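Local coordinates for EGF family domain-containing protein (Toxoplasma gondii, PDB 4Z80), which binds a RON2L1 peptide and probably takes part, as an AMA4 surface protein, in moving-junction formation during host-cell invasion, at residues P252-R260 with V330-H340; P22-W30 with Y89-N97. One frame throughout, in Å; residues are numbered along the deposited sequence.

Contact 1: residues P252-R260 with V330-H340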
loop_
_atom_site.group_PDB
_atom_site.type_symbol
_atom_site.label_atom_id
_atom_site.label_comp_id
_atom_site.label_asym_id
_atom_site.label_seq_id
_atom_site.Cartn_x
_atom_site.Cartn_y
_atom_site.Cartn_z
ATOM N N PRO A 252 -4.060 5.640 -7.712
ATOM C CA PRO A 252 -3.471 5.240 -6.429
ATOM C C PRO A 252 -3.991 6.034 -5.234
ATOM O O PRO A 252 -4.135 5.446 -4.168
ATOM C CB PRO A 252 -1.969 5.470 -6.635
ATOM C CG PRO A 252 -1.812 6.186 -7.924
ATOM C CD PRO A 252 -3.042 5.933 -8.733
ATOM N N PHE A 253 -4.274 7.327 -5.368
ATOM C CA PHE A 253 -4.773 8.060 -4.210
ATOM C C PHE A 253 -6.160 7.569 -3.794
ATOM O O PHE A 253 -6.447 7.430 -2.604
ATOM C CB PHE A 253 -4.818 9.564 -4.465
ATOM C CG PHE A 253 -5.480 10.326 -3.354
ATOM C CD1 PHE A 253 -4.896 10.396 -2.098
ATOM C CD2 PHE A 253 -6.713 10.929 -3.548
ATOM C CE1 PHE A 253 -5.513 11.065 -1.070
ATOM C CE2 PHE A 253 -7.334 11.608 -2.521
ATOM C CZ PHE A 253 -6.739 11.675 -1.276
ATOM N N GLU A 254 -7.027 7.304 -4.765
ATOM C CA GLU A 254 -8.343 6.778 -4.444
ATOM C C GLU A 254 -8.228 5.417 -3.751
ATOM O O GLU A 254 -9.007 5.096 -2.861
ATOM C CB GLU A 254 -9.192 6.688 -5.708
ATOM C CG GLU A 254 -9.605 8.059 -6.261
ATOM C CD GLU A 254 -8.487 8.793 -6.996
ATOM O OE1 GLU A 254 -7.474 8.162 -7.365
ATOM O OE2 GLU A 254 -8.629 10.018 -7.209
ATOM N N CYS A 255 -7.223 4.637 -4.133
ATOM C CA CYS A 255 -6.974 3.359 -3.479
ATOM C C CYS A 255 -6.617 3.581 -2.005
ATOM O O CYS A 255 -7.086 2.845 -1.132
ATOM C CB CYS A 255 -5.865 2.613 -4.223
ATOM S SG CYS A 255 -5.543 0.940 -3.626
ATOM N N SER A 256 -5.812 4.603 -1.713
ATOM C CA SER A 256 -5.471 4.916 -0.317
ATOM C C SER A 256 -6.721 5.286 0.498
ATOM O O SER A 256 -6.792 4.991 1.692
ATOM C CB SER A 256 -4.428 6.045 -0.233
ATOM O OG SER A 256 -4.984 7.337 -0.457
ATOM N N ILE A 257 -7.709 5.912 -0.145
ATOM C CA ILE A 257 -8.934 6.288 0.550
ATOM C C ILE A 257 -9.683 5.038 0.999
ATOM O O ILE A 257 -10.265 5.013 2.086
ATOM C CB ILE A 257 -9.851 7.167 -0.342
ATOM C CG1 ILE A 257 -9.240 8.565 -0.510
ATOM C CG2 ILE A 257 -11.275 7.270 0.248
ATOM C CD1 ILE A 257 -9.990 9.468 -1.493
ATOM N N LEU A 258 -9.688 3.997 0.168
ATOM C CA LEU A 258 -10.319 2.747 0.572
ATOM C C LEU A 258 -9.701 2.249 1.879
ATOM O O LEU A 258 -10.411 1.824 2.782
ATOM C CB LEU A 258 -10.198 1.679 -0.523
ATOM C CG LEU A 258 -10.844 0.326 -0.196
ATOM C CD1 LEU A 258 -12.349 0.472 0.065
ATOM C CD2 LEU A 258 -10.593 -0.679 -1.311
ATOM N N SER A 259 -8.379 2.332 2.002
ATOM C CA SER A 259 -7.725 1.954 3.252
ATOM C C SER A 259 -8.090 2.863 4.416
ATOM O O SER A 259 -8.446 2.393 5.495
ATOM C CB SER A 259 -6.204 1.951 3.092
ATOM O OG SER A 259 -5.598 1.957 4.383
ATOM N N ARG A 260 -7.985 4.169 4.194
ATOM C CA ARG A 260 -8.287 5.154 5.227
ATOM C C ARG A 260 -9.631 4.877 5.886
ATOM O O ARG A 260 -9.780 4.948 7.108
ATOM C CB ARG A 260 -8.293 6.557 4.613
ATOM C CG ARG A 260 -8.705 7.644 5.575
ATOM C CD ARG A 260 -8.748 8.994 4.905
ATOM N NE ARG A 260 -9.238 10.005 5.822
ATOM C CZ ARG A 260 -9.396 11.288 5.508
ATOM N NH1 ARG A 260 -9.116 11.714 4.288
ATOM N NH2 ARG A 260 -9.840 12.139 6.423
ATOM N N VAL A 330 1.578 -0.501 -8.012
ATOM C CA VAL A 330 1.874 0.667 -7.198
ATOM C C VAL A 330 1.678 0.316 -5.733
ATOM O O VAL A 330 0.614 -0.157 -5.348
ATOM C CB VAL A 330 0.963 1.868 -7.546
ATOM C CG1 VAL A 330 1.534 3.146 -7.004
ATOM C CG2 VAL A 330 0.739 1.986 -9.053
ATOM N N TYR A 331 2.706 0.553 -4.925
ATOM C CA TYR A 331 2.618 0.414 -3.481
ATOM C C TYR A 331 2.150 1.744 -2.902
ATOM O O TYR A 331 2.803 2.764 -3.059
ATOM C CB TYR A 331 3.975 -0.007 -2.889
ATOM C CG TYR A 331 3.938 -0.356 -1.409
ATOM C CD1 TYR A 331 4.118 0.626 -0.438
ATOM C CD2 TYR A 331 3.716 -1.661 -0.987
ATOM C CE1 TYR A 331 4.082 0.309 0.920
ATOM C CE2 TYR A 331 3.677 -1.983 0.363
ATOM C CZ TYR A 331 3.856 -0.996 1.307
ATOM O OH TYR A 331 3.804 -1.326 2.650
ATOM N N VAL A 332 1.002 1.704 -2.238
ATOM C CA VAL A 332 0.299 2.891 -1.781
ATOM C C VAL A 332 0.090 2.825 -0.279
ATOM O O VAL A 332 -0.496 1.870 0.209
ATOM C CB VAL A 332 -1.076 2.984 -2.483
ATOM C CG1 VAL A 332 -1.891 4.137 -1.963
ATOM C CG2 VAL A 332 -0.881 3.085 -3.996
ATOM N N THR A 333 0.544 3.826 0.464
ATOM C CA THR A 333 0.237 3.855 1.887
ATOM C C THR A 333 -1.118 4.516 2.142
ATOM O O THR A 333 -1.663 5.233 1.294
ATOM C CB THR A 333 1.322 4.575 2.705
ATOM O OG1 THR A 333 1.255 5.989 2.486
ATOM C CG2 THR A 333 2.707 4.058 2.334
ATOM N N SER A 334 -1.653 4.258 3.321
ATOM C CA SER A 334 -2.959 4.776 3.705
ATOM C C SER A 334 -2.945 6.297 3.710
ATOM O O SER A 334 -3.971 6.941 3.481
ATOM C CB SER A 334 -3.342 4.226 5.080
ATOM O OG SER A 334 -4.705 4.461 5.398
ATOM N N HIS A 335 -1.769 6.866 3.954
ATOM C CA HIS A 335 -1.601 8.307 4.042
ATOM C C HIS A 335 -0.907 8.854 2.791
ATOM O O HIS A 335 0.143 9.488 2.858
ATOM C CB HIS A 335 -0.819 8.656 5.310
ATOM C CG HIS A 335 -1.541 8.317 6.581
ATOM N ND1 HIS A 335 -1.215 7.228 7.362
ATOM C CD2 HIS A 335 -2.569 8.937 7.211
ATOM C CE1 HIS A 335 -2.013 7.190 8.417
ATOM N NE2 HIS A 335 -2.847 8.214 8.345
ATOM N N THR A 336 -1.516 8.599 1.643
ATOM C CA THR A 336 -1.036 9.138 0.383
ATOM C C THR A 336 -1.511 10.585 0.241
ATOM O O THR A 336 -2.665 10.885 0.554
ATOM C CB THR A 336 -1.540 8.279 -0.784
ATOM O OG1 THR A 336 -0.954 6.969 -0.693
ATOM C CG2 THR A 336 -1.184 8.886 -2.131
ATOM N N ARG A 337 -0.643 11.476 -0.228
ATOM C CA ARG A 337 -0.998 12.891 -0.310
ATOM C C ARG A 337 -1.855 13.127 -1.562
ATOM O O ARG A 337 -1.590 12.572 -2.626
ATOM C CB ARG A 337 0.253 13.789 -0.287
ATOM C CG ARG A 337 1.322 13.542 -1.363
ATOM C CD ARG A 337 2.573 14.383 -1.091
ATOM N NE ARG A 337 2.228 15.801 -0.957
ATOM C CZ ARG A 337 2.920 16.707 -0.274
ATOM N NH1 ARG A 337 4.043 16.389 0.361
ATOM N NH2 ARG A 337 2.481 17.955 -0.231
ATOM N N PRO A 338 -2.920 13.924 -1.416
ATOM C CA PRO A 338 -3.897 14.084 -2.497
ATOM C C PRO A 338 -3.372 14.938 -3.645
ATOM O O PRO A 338 -3.966 14.946 -4.730
ATOM C CB PRO A 338 -5.081 14.761 -1.793
ATOM C CG PRO A 338 -4.490 15.468 -0.651
ATOM C CD PRO A 338 -3.342 14.611 -0.186
ATOM N N ASP A 339 -2.267 15.634 -3.404
ATOM C CA ASP A 339 -1.610 16.449 -4.421
ATOM C C ASP A 339 -0.413 15.700 -5.025
ATOM O O ASP A 339 0.517 16.317 -5.526
ATOM C CB ASP A 339 -1.154 17.794 -3.826
ATOM C CG ASP A 339 -0.333 17.627 -2.557
ATOM O OD1 ASP A 339 -0.100 16.471 -2.141
ATOM O OD2 ASP A 339 0.088 18.649 -1.980
ATOM N N HIS A 340 -0.443 14.370 -5.000
ATOM C CA HIS A 340 0.744 13.604 -5.372
ATOM C C HIS A 340 1.158 13.805 -6.830
ATOM O O HIS A 340 2.336 13.714 -7.155
ATOM C CB HIS A 340 0.542 12.104 -5.070
ATOM C CG HIS A 340 -0.467 11.426 -5.945
ATOM N ND1 HIS A 340 -0.129 10.787 -7.120
ATOM C CD2 HIS A 340 -1.809 11.297 -5.820
ATOM C CE1 HIS A 340 -1.219 10.286 -7.675
ATOM N NE2 HIS A 340 -2.252 10.582 -6.907
HETATM O O HOH W 1 -4.467 8.949 -7.833
HETATM O O HOH W 2 -6.249 8.238 1.955
#
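Ser259 OG has two polar partners, Ser334 OG at 2.8 Å and the carbonyl of Leu278. One turn earlier on the helix, Ser256 touches the loop that leaves strand 330-332 with its carbon: CB lies 3.3 Å from Thr333 O, while chi1 of 77° swings OG back along its own helix, 2.6 Å from Phe253 O. That carbonyl is met on a lone pair and in its plane, and it also accepts from Ile257 N. A water donates to both Ser256 OG and Ser334 O, bridging helix and loop.

The helix runs over strand 330-332 at a signed crossing angle of -42°, with the axes 8.9 Å apart. Together with the Cys255-Cys289 disulfide, which ties the helix to another strand of the same antiparallel sheet, this is an arrangement consistent with the helix-on-antiparallel-sheet core of a PAN-type domain. At the start of the helix Val332 and Val330 pack on Pro252, with Val332 CG2 3.7 Å from Pro252 CB.

Phe253 is sandwiched. Pro338 covers one face, its CA 3.8 Å from the ring centroid and only 15° off the normal, a CH-pi contact; Ile257 CG1 lies over the opposite face. At the ring edge, near its plane, Thr336 O approaches CE1 to 3.3 Å, and this buried carbonyl has no hydrogen-bond partner in the model. Beyond the ring, a second water links Phe253 N and Glu254 OE1 to His340 NE2, 2.9 Å from the water oxygen.

Contact 2: residues P22-W30 with Y89-N97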
loop_
_atom_site.group_PDB
_atom_site.type_symbol
_atom_site.label_atom_id
_atom_site.label_comp_id
_atom_site.label_asym_id
_atom_site.label_seq_id
_atom_site.Cartn_x
_atom_site.Cartn_y
_atom_site.Cartn_z
ATOM N N PRO A 22 12.774 13.811 -0.779
ATOM C CA PRO A 22 12.858 13.947 0.685
ATOM C C PRO A 22 11.899 14.984 1.270
ATOM O O PRO A 22 11.380 14.790 2.366
ATOM C CB PRO A 22 14.320 14.352 0.911
ATOM C CG PRO A 22 15.043 13.764 -0.252
ATOM C CD PRO A 22 14.089 13.993 -1.413
ATOM N N LYS A 23 11.642 16.063 0.543
ATOM C CA LYS A 23 10.740 17.102 1.038
ATOM C C LYS A 23 9.269 16.672 0.995
ATOM O O LYS A 23 8.484 17.052 1.864
ATOM C CB LYS A 23 10.925 18.388 0.226
ATOM C CG LYS A 23 10.140 19.590 0.760
ATOM C CD LYS A 23 10.451 20.835 -0.044
ATOM C CE LYS A 23 9.927 22.091 0.635
ATOM N NZ LYS A 23 8.448 22.218 0.547
ATOM N N ASN A 24 8.899 15.881 -0.010
ATOM C CA ASN A 24 7.489 15.617 -0.293
ATOM C C ASN A 24 7.005 14.212 0.052
ATOM O O ASN A 24 5.814 14.011 0.231
ATOM C CB ASN A 24 7.221 15.910 -1.770
ATOM C CG ASN A 24 7.429 17.374 -2.099
ATOM O OD1 ASN A 24 7.387 18.225 -1.211
ATOM N ND2 ASN A 24 7.670 17.675 -3.359
ATOM N N HIS A 25 7.928 13.261 0.175
ATOM C CA HIS A 25 7.583 11.908 0.590
ATOM C C HIS A 25 7.546 11.888 2.110
ATOM O O HIS A 25 8.470 11.411 2.785
ATOM C CB HIS A 25 8.583 10.898 0.032
ATOM C CG HIS A 25 8.150 9.473 0.161
ATOM N ND1 HIS A 25 6.980 9.000 -0.396
ATOM C CD2 HIS A 25 8.743 8.408 0.749
ATOM C CE1 HIS A 25 6.863 7.712 -0.142
ATOM N NE2 HIS A 25 7.922 7.325 0.548
ATOM N N VAL A 26 6.457 12.422 2.644
ATOM C CA VAL A 26 6.370 12.724 4.055
ATOM C C VAL A 26 5.502 11.720 4.798
ATOM O O VAL A 26 4.839 10.870 4.200
ATOM C CB VAL A 26 5.810 14.141 4.284
ATOM C CG1 VAL A 26 6.662 15.171 3.570
ATOM C CG2 VAL A 26 4.369 14.249 3.810
ATOM N N ASP A 27 5.532 11.838 6.117
ATOM C CA ASP A 27 4.677 11.069 6.999
ATOM C C ASP A 27 3.542 11.972 7.423
ATOM O O ASP A 27 3.738 12.856 8.252
ATOM C CB ASP A 27 5.457 10.582 8.223
ATOM C CG ASP A 27 4.610 9.747 9.169
ATOM O OD1 ASP A 27 3.878 8.855 8.693
ATOM O OD2 ASP A 27 4.693 9.973 10.394
ATOM N N LEU A 28 2.371 11.796 6.827
ATOM C CA LEU A 28 1.239 12.622 7.203
ATOM C C LEU A 28 0.178 11.803 7.903
ATOM O O LEU A 28 0.106 10.575 7.769
ATOM C CB LEU A 28 0.645 13.332 5.984
ATOM C CG LEU A 28 -0.116 12.547 4.913
ATOM C CD1 LEU A 28 -1.566 12.250 5.294
ATOM C CD2 LEU A 28 -0.093 13.322 3.600
ATOM N N ILE A 29 -0.625 12.504 8.691
ATOM C CA ILE A 29 -1.806 11.928 9.297
ATOM C C ILE A 29 -2.980 12.854 8.985
ATOM O O ILE A 29 -2.793 14.062 8.809
ATOM C CB ILE A 29 -1.641 11.748 10.812
ATOM C CG1 ILE A 29 -1.171 13.053 11.442
ATOM C CG2 ILE A 29 -0.638 10.632 11.110
ATOM C CD1 ILE A 29 -1.548 13.187 12.860
ATOM N N TRP A 30 -4.180 12.293 8.904
ATOM C CA TRP A 30 -5.364 13.082 8.558
ATOM C C TRP A 30 -5.880 13.790 9.806
ATOM O O TRP A 30 -5.979 13.189 10.873
ATOM C CB TRP A 30 -6.460 12.196 7.938
ATOM C CG TRP A 30 -5.969 11.391 6.776
ATOM C CD1 TRP A 30 -5.795 10.035 6.734
ATOM C CD2 TRP A 30 -5.550 11.886 5.502
ATOM N NE1 TRP A 30 -5.301 9.659 5.513
ATOM C CE2 TRP A 30 -5.149 10.774 4.733
ATOM C CE3 TRP A 30 -5.480 13.163 4.931
ATOM C CZ2 TRP A 30 -4.673 10.897 3.432
ATOM C CZ3 TRP A 30 -5.009 13.282 3.632
ATOM C CH2 TRP A 30 -4.617 12.155 2.897
ATOM N N TYR A 89 4.970 -0.075 13.989
ATOM C CA TYR A 89 5.014 0.810 12.834
ATOM C C TYR A 89 3.884 0.554 11.837
ATOM O O TYR A 89 3.567 -0.598 11.514
ATOM C CB TYR A 89 6.339 0.632 12.085
ATOM C CG TYR A 89 7.580 1.249 12.694
ATOM C CD1 TYR A 89 7.538 2.447 13.387
ATOM C CD2 TYR A 89 8.812 0.639 12.518
ATOM C CE1 TYR A 89 8.698 3.007 13.910
ATOM C CE2 TYR A 89 9.964 1.183 13.032
ATOM C CZ TYR A 89 9.905 2.362 13.727
ATOM O OH TYR A 89 11.073 2.895 14.232
ATOM N N MET A 90 3.311 1.638 11.321
ATOM C CA MET A 90 2.492 1.569 10.114
ATOM C C MET A 90 3.350 1.888 8.889
ATOM O O MET A 90 4.346 2.609 8.988
ATOM C CB MET A 90 1.293 2.526 10.202
ATOM C CG MET A 90 1.640 3.987 10.348
ATOM S SD MET A 90 0.136 4.945 10.677
ATOM C CE MET A 90 0.826 6.593 10.662
ATOM N N ALA A 91 2.965 1.340 7.740
ATOM C CA ALA A 91 3.604 1.672 6.476
ATOM C C ALA A 91 3.357 3.146 6.168
ATOM O O ALA A 91 2.221 3.623 6.264
ATOM C CB ALA A 91 3.075 0.789 5.354
ATOM N N ALA A 92 4.412 3.866 5.803
ATOM C CA ALA A 92 4.358 5.319 5.662
ATOM C C ALA A 92 5.061 5.769 4.397
ATOM O O ALA A 92 5.901 5.049 3.850
ATOM C CB ALA A 92 4.990 5.987 6.868
ATOM N N GLY A 93 4.717 6.979 3.960
ATOM C CA GLY A 93 5.297 7.591 2.777
ATOM C C GLY A 93 4.190 8.141 1.902
ATOM O O GLY A 93 3.391 7.383 1.363
ATOM N N ALA A 94 4.145 9.457 1.750
ATOM C CA ALA A 94 3.014 10.102 1.078
ATOM C C ALA A 94 2.941 9.902 -0.434
ATOM O O ALA A 94 1.865 10.067 -1.005
ATOM C CB ALA A 94 3.024 11.588 1.378
ATOM N N CYS A 95 4.053 9.572 -1.083
ATOM C CA CYS A 95 4.061 9.383 -2.536
ATOM C C CYS A 95 3.820 7.931 -2.913
ATOM O O CYS A 95 4.439 7.037 -2.345
ATOM C CB CYS A 95 5.389 9.834 -3.144
ATOM S SG CYS A 95 5.702 11.606 -3.010
ATOM N N PRO A 96 2.950 7.687 -3.907
ATOM C CA PRO A 96 2.840 6.340 -4.463
ATOM C C PRO A 96 4.181 5.856 -5.007
ATOM O O PRO A 96 4.934 6.630 -5.606
ATOM C CB PRO A 96 1.819 6.503 -5.591
ATOM C CG PRO A 96 1.052 7.718 -5.231
ATOM C CD PRO A 96 2.010 8.624 -4.549
ATOM N N ASN A 97 4.470 4.580 -4.787
ATOM C CA ASN A 97 5.764 4.027 -5.151
ATOM C C ASN A 97 5.575 3.071 -6.313
ATOM O O ASN A 97 5.115 1.950 -6.144
ATOM C CB ASN A 97 6.395 3.336 -3.945
ATOM C CG ASN A 97 7.879 3.152 -4.094
ATOM O OD1 ASN A 97 8.395 3.018 -5.197
ATOM N ND2 ASN A 97 8.587 3.144 -2.966
HETATM O O HOH W 3 7.623 4.607 1.635
HETATM O O HOH W 4 2.347 9.458 4.572
#
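His25 ND1 accepts the backbone N-H of Cys95 at 3.1 Å. The N-H...N angle is 153° and the donor is tilted 18° from the imidazole plane, so the bond is bent but comes in near the ring edge. Two features set this up. His25 is the centre of an inverse gamma turn, closed by a weak bond from Val26 N to Asn24 O, and its CG stands anti to the backbone N (chi1 -168°), which carries the ring across to residues 93-95. There one face of the imidazole lies on the backbone of Gly93, whose CA is 3.6 Å from the ring centroid in a CH-pi contact; with no side chain on that residue, the ring can settle directly on the main chain. The far nitrogen, His25 NE2, is joined through a water to Ala92 O, fixing the ring's rotation at a second point.

Next to the ring the backbones meet in a weak bond, Ala94 N to Val26 O at 2.9 Å, and a second water also donates to Val26 O. Ala94 CB packs against two side chains: it is 3.8 Å from Val26 CG2, the methyl turned between backbone N and carbonyl carbon, and 4.2 Å from Leu28 CD2. Further along, Asp27 OD1 comes within 3.6 Å of Ala92 CB, although its polar partners are Ser61 and, for the other carboxylate oxygen, Arg50. Met90 reaches Ile29 with its terminal methyl, CE to CG2 4.3 Å.

Residues 27-30 form an outermost strand of the sheet containing 43-51, strand 89-91 pairs with 60-62, and Cys95 is disulfide-linked to Cys344, just beyond helix 340-343.

Both segments of contact 2 precede those of contact 1 in the sequence, yet the centres are about 10 Å apart. Segments 89-97 and 330-340 are joined at several points. Tyr331 pairs with Asn97 through the backbone where the antiparallel strands 97-98 and 329-332 adjoin, Arg337 pairs with Ala94, and Thr333 OG1 probably bonds to Gly93 O at 2.8 Å. Arg337 also reaches the carbonyl of Asn24, while Trp30 meets Arg260 in a cation-pi contact and packs against His335. The early strand 27-30 is thus built into the same core as helix 252-262, and no other chain of the assembly, the peptide included, touches either contact.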